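Local coordinates for interferon-inducible protein AIM2 (Mus musculus, PDB 4JBM), which senses double-stranded DNA in the cytosol through its HIN domain, the part described here, and assembles the inflammasome that leads to pyroptosis, at residues R127-I132 with K171-S176; V141-N146 with T161-S166. One frame throughout, in Å; residues are numbered along the deposited sequence.

How the contacts relate
Contacts 1 and 2 lie in the second, C-terminal of the two OB folds of the HIN domain, their centres about 6 Å apart. Along the chain, contact 1 opens with 127-132 and closes with 171-176, and both segments of contact 2 fall between. Each contact reaches across one intervening strand: strand 137-144 separates the pair of contact 1, and strand 171-175 separates the pair of contact 2. Strands 137-144 and 171-175 run parallel, joined by probable hydrogen bonds such as Ser176 N to Leu142 O (2.8 Å). The nearest atoms lie about 11 Å (contact 1) and 12 Å (contact 2) from the DNA, consistent with a place in the barrel framework rather than at the DNA-binding surface.

Contact 1 (R127-I132 with K171-S176); sequences RVLYGI and KIQLKS
Leu129 and Ile132 meet Gln173 and Leu174 across one strand of an OB-fold barrel. Strand 127-134 is antiparallel to strand 137-144, which in turn runs parallel to strand 171-175, so the two segments are second neighbours in the sheet. The backbone spacing agrees: the nearest CA atoms, those of Leu129 and Lys175, are 9.4 Å apart, and no hydrogen bond joins the segments. Side chains alone bridge the gap, burying a modest 110 Å² in total.

The apolar contact is made by methyl ends. Ile132 CD1 reaches Leu174 CD1 at 4.1 Å, the two side chains crossing at about a right angle. CG1 of Ile132 stands between the backbone N and the carbonyl carbon (chi1 66°), and the extended chi2 carries CD1 on toward Leu174. Both residues are buried on the inner side of the barrel, where Ile132 also touches Phe116 and Ile158, and Leu174 touches Leu160 and Val165. Val141 of the intervening strand packs against Ile132 on the same side.

The mixed contact lies on the other face of the sheet and brings a methyl group against an amide. Here too the side chains cross at about a right angle. Gln173 is extended beyond CG (chi2 178°), which sends its amide over the intervening strand, where Leu142 touches both Leu129 and Gln173. Glu140 lies near as well: its OE1 accepts a weak hydrogen bond from Gln173 NE2, giving the amide nitrogen of this buried residue a polar partner. The leucine methyl has no group that could hydrogen-bond the amide, so the approach is van der Waals in kind, with Leu129 CD1 4.2 Å from Gln173 NE2.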
loop_
_atom_site.group_PDB
_atom_site.type_symbol
_atom_site.label_atom_id
_atom_site.label_comp_id
_atom_site.label_asym_id
_atom_site.label_seq_id
_atom_site.Cartn_x
_atom_site.Cartn_y
_atom_site.Cartn_z
ATOM N N ARG A 127 -8.855 6.381 17.750
ATOM C CA ARG A 127 -8.978 6.107 16.327
ATOM C C ARG A 127 -9.524 7.318 15.590
ATOM O O ARG A 127 -10.180 8.177 16.173
ATOM C CB ARG A 127 -9.897 4.903 16.092
ATOM C CG ARG A 127 -11.326 5.100 16.560
ATOM C CD ARG A 127 -12.164 3.849 16.345
ATOM N NE ARG A 127 -11.532 2.674 16.937
ATOM C CZ ARG A 127 -11.960 1.427 16.772
ATOM N NH1 ARG A 127 -13.018 1.179 16.011
ATOM N NH2 ARG A 127 -11.318 0.424 17.357
ATOM N N VAL A 128 -9.243 7.368 14.294
ATOM C CA VAL A 128 -9.812 8.370 13.411
ATOM C C VAL A 128 -10.470 7.683 12.226
ATOM O O VAL A 128 -9.890 6.779 11.614
ATOM C CB VAL A 128 -8.750 9.382 12.932
ATOM C CG1 VAL A 128 -9.404 10.533 12.197
ATOM C CG2 VAL A 128 -7.940 9.905 14.109
ATOM N N LEU A 129 -11.694 8.098 11.921
ATOM C CA LEU A 129 -12.430 7.526 10.804
ATOM C C LEU A 129 -12.501 8.575 9.710
ATOM O O LEU A 129 -12.944 9.700 9.943
ATOM C CB LEU A 129 -13.837 7.099 11.220
ATOM C CG LEU A 129 -14.422 5.948 10.399
ATOM C CD1 LEU A 129 -13.557 4.706 10.558
ATOM C CD2 LEU A 129 -15.860 5.646 10.778
ATOM N N TYR A 130 -12.055 8.208 8.516
ATOM C CA TYR A 130 -12.026 9.154 7.416
ATOM C C TYR A 130 -13.072 8.765 6.389
ATOM O O TYR A 130 -13.008 7.690 5.798
ATOM C CB TYR A 130 -10.641 9.174 6.773
ATOM C CG TYR A 130 -9.539 9.700 7.679
ATOM C CD1 TYR A 130 -9.243 11.057 7.729
ATOM C CD2 TYR A 130 -8.779 8.839 8.460
ATOM C CE1 TYR A 130 -8.229 11.542 8.541
ATOM C CE2 TYR A 130 -7.763 9.312 9.272
ATOM C CZ TYR A 130 -7.493 10.663 9.310
ATOM O OH TYR A 130 -6.485 11.137 10.120
ATOM N N GLY A 131 -14.050 9.642 6.183
ATOM C CA GLY A 131 -15.010 9.419 5.124
ATOM C C GLY A 131 -14.295 9.777 3.838
ATOM O O GLY A 131 -13.894 10.918 3.646
ATOM N N ILE A 132 -14.103 8.796 2.969
ATOM C CA ILE A 132 -13.460 9.039 1.697
ATOM C C ILE A 132 -14.464 8.829 0.581
ATOM O O ILE A 132 -15.462 8.112 0.765
ATOM C CB ILE A 132 -12.229 8.133 1.465
ATOM C CG1 ILE A 132 -12.643 6.667 1.344
ATOM C CG2 ILE A 132 -11.205 8.318 2.564
ATOM C CD1 ILE A 132 -11.508 5.736 0.870
ATOM N N LYS A 171 -20.676 -2.805 7.605
ATOM C CA LYS A 171 -19.953 -2.109 6.546
ATOM C C LYS A 171 -18.520 -2.579 6.307
ATOM O O LYS A 171 -17.861 -3.119 7.198
ATOM C CB LYS A 171 -20.003 -0.594 6.766
ATOM C CG LYS A 171 -21.412 -0.041 6.596
ATOM C CD LYS A 171 -22.083 -0.707 5.399
ATOM C CE LYS A 171 -23.352 0.001 4.972
ATOM N NZ LYS A 171 -24.057 -0.776 3.916
ATOM N N ILE A 172 -18.060 -2.360 5.080
ATOM C CA ILE A 172 -16.709 -2.718 4.673
ATOM C C ILE A 172 -15.895 -1.436 4.582
ATOM O O ILE A 172 -16.279 -0.496 3.886
ATOM C CB ILE A 172 -16.696 -3.443 3.318
ATOM C CG1 ILE A 172 -17.942 -4.317 3.169
ATOM C CG2 ILE A 172 -15.429 -4.265 3.163
ATOM C CD1 ILE A 172 -18.053 -5.008 1.833
ATOM N N GLN A 173 -14.777 -1.393 5.294
ATOM C CA GLN A 173 -13.984 -0.179 5.403
ATOM C C GLN A 173 -12.560 -0.469 4.978
ATOM O O GLN A 173 -12.244 -1.574 4.551
ATOM C CB GLN A 173 -13.962 0.310 6.855
ATOM C CG GLN A 173 -15.319 0.361 7.549
ATOM C CD GLN A 173 -15.220 0.809 9.001
ATOM O OE1 GLN A 173 -14.285 0.443 9.716
ATOM N NE2 GLN A 173 -16.173 1.626 9.431
ATOM N N LEU A 174 -11.698 0.528 5.116
ATOM C CA LEU A 174 -10.274 0.324 4.921
ATOM C C LEU A 174 -9.648 0.526 6.283
ATOM O O LEU A 174 -9.919 1.511 6.968
ATOM C CB LEU A 174 -9.700 1.297 3.880
ATOM C CG LEU A 174 -10.275 1.133 2.477
ATOM C CD1 LEU A 174 -9.701 2.161 1.513
ATOM C CD2 LEU A 174 -9.991 -0.268 1.975
ATOM N N LYS A 175 -8.809 -0.420 6.675
ATOM C CA LYS A 175 -8.250 -0.438 8.015
ATOM C C LYS A 175 -6.742 -0.309 7.962
ATOM O O LYS A 175 -6.092 -0.944 7.144
ATOM C CB LYS A 175 -8.654 -1.744 8.727
ATOM C CG LYS A 175 -8.158 -1.892 10.165
ATOM C CD LYS A 175 -8.893 -3.013 10.913
ATOM C CE LYS A 175 -8.062 -3.559 12.074
ATOM N NZ LYS A 175 -8.788 -4.598 12.867
ATOM N N SER A 176 -6.202 0.554 8.815
ATOM C CA SER A 176 -4.771 0.619 9.046
ATOM C C SER A 176 -4.329 -0.615 9.816
ATOM O O SER A 176 -5.043 -1.095 10.699
ATOM C CB SER A 176 -4.412 1.852 9.866
ATOM O OG SER A 176 -5.078 1.836 11.117
#

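Contact 2 (V141-N146 with T161-S166)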
loop_
_atom_site.group_PDB
_atom_site.type_symbol
_atom_site.label_atom_id
_atom_site.label_comp_id
_atom_site.label_asym_id
_atom_site.label_seq_id
_atom_site.Cartn_x
_atom_site.Cartn_y
_atom_site.Cartn_z
ATOM N N VAL A 141 -12.235 4.972 6.222
ATOM C CA VAL A 141 -10.867 4.528 6.383
ATOM C C VAL A 141 -10.531 4.656 7.835
ATOM O O VAL A 141 -10.513 5.758 8.379
ATOM C CB VAL A 141 -9.886 5.367 5.551
ATOM C CG1 VAL A 141 -8.448 4.993 5.890
ATOM C CG2 VAL A 141 -10.154 5.155 4.089
ATOM N N LEU A 142 -10.284 3.512 8.458
ATOM C CA LEU A 142 -10.088 3.444 9.893
ATOM C C LEU A 142 -8.611 3.459 10.240
ATOM O O LEU A 142 -7.890 2.514 9.946
ATOM C CB LEU A 142 -10.759 2.174 10.420
ATOM C CG LEU A 142 -10.650 1.745 11.884
ATOM C CD1 LEU A 142 -11.179 2.825 12.805
ATOM C CD2 LEU A 142 -11.439 0.459 12.055
ATOM N N VAL A 143 -8.163 4.536 10.869
ATOM C CA VAL A 143 -6.775 4.623 11.289
ATOM C C VAL A 143 -6.762 4.525 12.817
ATOM O O VAL A 143 -7.264 5.410 13.508
ATOM C CB VAL A 143 -6.127 5.939 10.827
ATOM C CG1 VAL A 143 -4.780 6.148 11.512
ATOM C CG2 VAL A 143 -5.979 5.955 9.308
ATOM N N LEU A 144 -6.276 3.425 13.363
ATOM C CA LEU A 144 -6.207 3.283 14.814
ATOM C C LEU A 144 -5.087 4.069 15.467
ATOM O O LEU A 144 -4.019 4.226 14.912
ATOM C CB LEU A 144 -6.164 1.822 15.217
ATOM C CG LEU A 144 -7.424 1.098 14.769
ATOM C CD1 LEU A 144 -7.469 -0.337 15.230
ATOM C CD2 LEU A 144 -8.667 1.809 15.249
ATOM N N GLY A 145 -5.344 4.527 16.680
ATOM C CA GLY A 145 -4.335 5.157 17.509
ATOM C C GLY A 145 -3.494 6.369 17.155
ATOM O O GLY A 145 -2.277 6.264 17.135
ATOM N N ASN A 146 -4.100 7.505 16.844
ATOM C CA ASN A 146 -3.313 8.726 16.676
ATOM C C ASN A 146 -4.158 9.987 16.885
ATOM O O ASN A 146 -5.378 9.898 16.885
ATOM C CB ASN A 146 -2.640 8.742 15.301
ATOM C CG ASN A 146 -1.219 8.203 15.324
ATOM O OD1 ASN A 146 -0.254 8.963 15.359
ATOM N ND2 ASN A 146 -1.085 6.889 15.273
ATOM N N THR A 161 -0.772 3.532 2.370
ATOM C CA THR A 161 0.142 2.473 1.942
ATOM C C THR A 161 -0.054 1.228 2.818
ATOM O O THR A 161 0.059 1.309 4.045
ATOM C CB THR A 161 1.612 2.932 1.995
ATOM O OG1 THR A 161 1.737 4.238 1.413
ATOM C CG2 THR A 161 2.509 1.955 1.256
ATOM N N PHE A 162 -0.393 0.102 2.188
ATOM C CA PHE A 162 -0.641 -1.156 2.892
ATOM C C PHE A 162 -1.781 -1.077 3.907
ATOM O O PHE A 162 -1.645 -1.515 5.044
ATOM C CB PHE A 162 0.632 -1.677 3.572
ATOM C CG PHE A 162 0.752 -3.182 3.598
ATOM C CD1 PHE A 162 1.070 -3.896 2.453
ATOM C CD2 PHE A 162 0.567 -3.880 4.791
ATOM C CE1 PHE A 162 1.195 -5.277 2.486
ATOM C CE2 PHE A 162 0.686 -5.262 4.838
ATOM C CZ PHE A 162 1.003 -5.962 3.681
ATOM N N PHE A 163 -2.911 -0.519 3.509
ATOM C CA PHE A 163 -4.079 -0.636 4.353
ATOM C C PHE A 163 -4.757 -1.910 3.901
ATOM O O PHE A 163 -4.390 -2.459 2.858
ATOM C CB PHE A 163 -4.997 0.579 4.193
ATOM C CG PHE A 163 -4.641 1.720 5.101
ATOM C CD1 PHE A 163 -3.358 2.260 5.099
ATOM C CD2 PHE A 163 -5.571 2.219 5.997
ATOM C CE1 PHE A 163 -3.025 3.306 5.951
ATOM C CE2 PHE A 163 -5.246 3.263 6.851
ATOM C CZ PHE A 163 -3.967 3.802 6.832
ATOM N N GLU A 164 -5.753 -2.379 4.650
ATOM C CA GLU A 164 -6.416 -3.611 4.244
ATOM C C GLU A 164 -7.906 -3.369 4.128
ATOM O O GLU A 164 -8.450 -2.559 4.857
ATOM C CB GLU A 164 -6.116 -4.749 5.236
ATOM C CG GLU A 164 -4.631 -5.029 5.451
ATOM C CD GLU A 164 -4.060 -4.318 6.666
ATOM O OE1 GLU A 164 -4.854 -3.806 7.484
ATOM O OE2 GLU A 164 -2.818 -4.278 6.804
ATOM N N VAL A 165 -8.568 -4.051 3.201
ATOM C CA VAL A 165 -10.023 -4.042 3.212
ATOM C C VAL A 165 -10.435 -4.800 4.468
ATOM O O VAL A 165 -9.823 -5.804 4.829
ATOM C CB VAL A 165 -10.622 -4.691 1.944
ATOM C CG1 VAL A 165 -12.082 -5.061 2.132
ATOM C CG2 VAL A 165 -10.446 -3.773 0.745
ATOM N N SER A 166 -11.450 -4.295 5.159
ATOM C CA SER A 166 -11.836 -4.851 6.449
ATOM C C SER A 166 -13.346 -4.934 6.539
ATOM O O SER A 166 -14.053 -4.081 6.017
ATOM C CB SER A 166 -11.289 -3.981 7.592
ATOM O OG SER A 166 -11.842 -4.363 8.835
#
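Phe163 meets Val141 and Val143 through the CE2 corner of its ring, and this small apolar cluster carries nearly the whole contact. Phe163 accounts for 57 of the 109 Å² buried between the segments. The strands themselves stay apart: the axes of 141-144 and 163-166 approach to 8.9 Å and their directions differ by 121°, a spacing too wide for backbone pairing.

The tight part is centred on Phe163 CE2. CG2 of Val143 comes in at the ring edge, close to its plane, 3.7 Å from Phe163 CE2 and 3.8 Å from Phe163 CZ. CG1 of Val141 comes obliquely to the same atom, 3.8 Å from Phe163 CE2, with the side chains at about a right angle. The two valines have similar first torsions, yet use different branches: Val141 offers the methyl anti to its own nitrogen (chi1 172°), Val143 the one anti to its carbonyl carbon. The ring thus fits against two methyls from alternate residues of one strand.

Away from this cluster the contact thins quickly. The side chain of Leu142 comes no closer than 5.8 Å to 161-166, although its carbonyl O lies 4.1 Å from Phe163 CE2. Past Val143, segment 141-146 leaves 161-166 through Leu144, and the solvent-exposed Gly145 leads to a poorly ordered Asn146.

At the other end, Phe162 and Phe163 form a G1 beta bulge opposite Val112, where the chain turns a corner before entering strand 163-168. Ser176 touches Phe163 and hydrogen-bonds through OG to Leu142 O and Leu144 N. Strand 171-175 lies between the two segments, parallel to 137-144 and antiparallel to 163-168, and the circuit 111-123, 127-134, 137-144, 171-175, 163-168 closes the OB-fold barrel of the HIN domain.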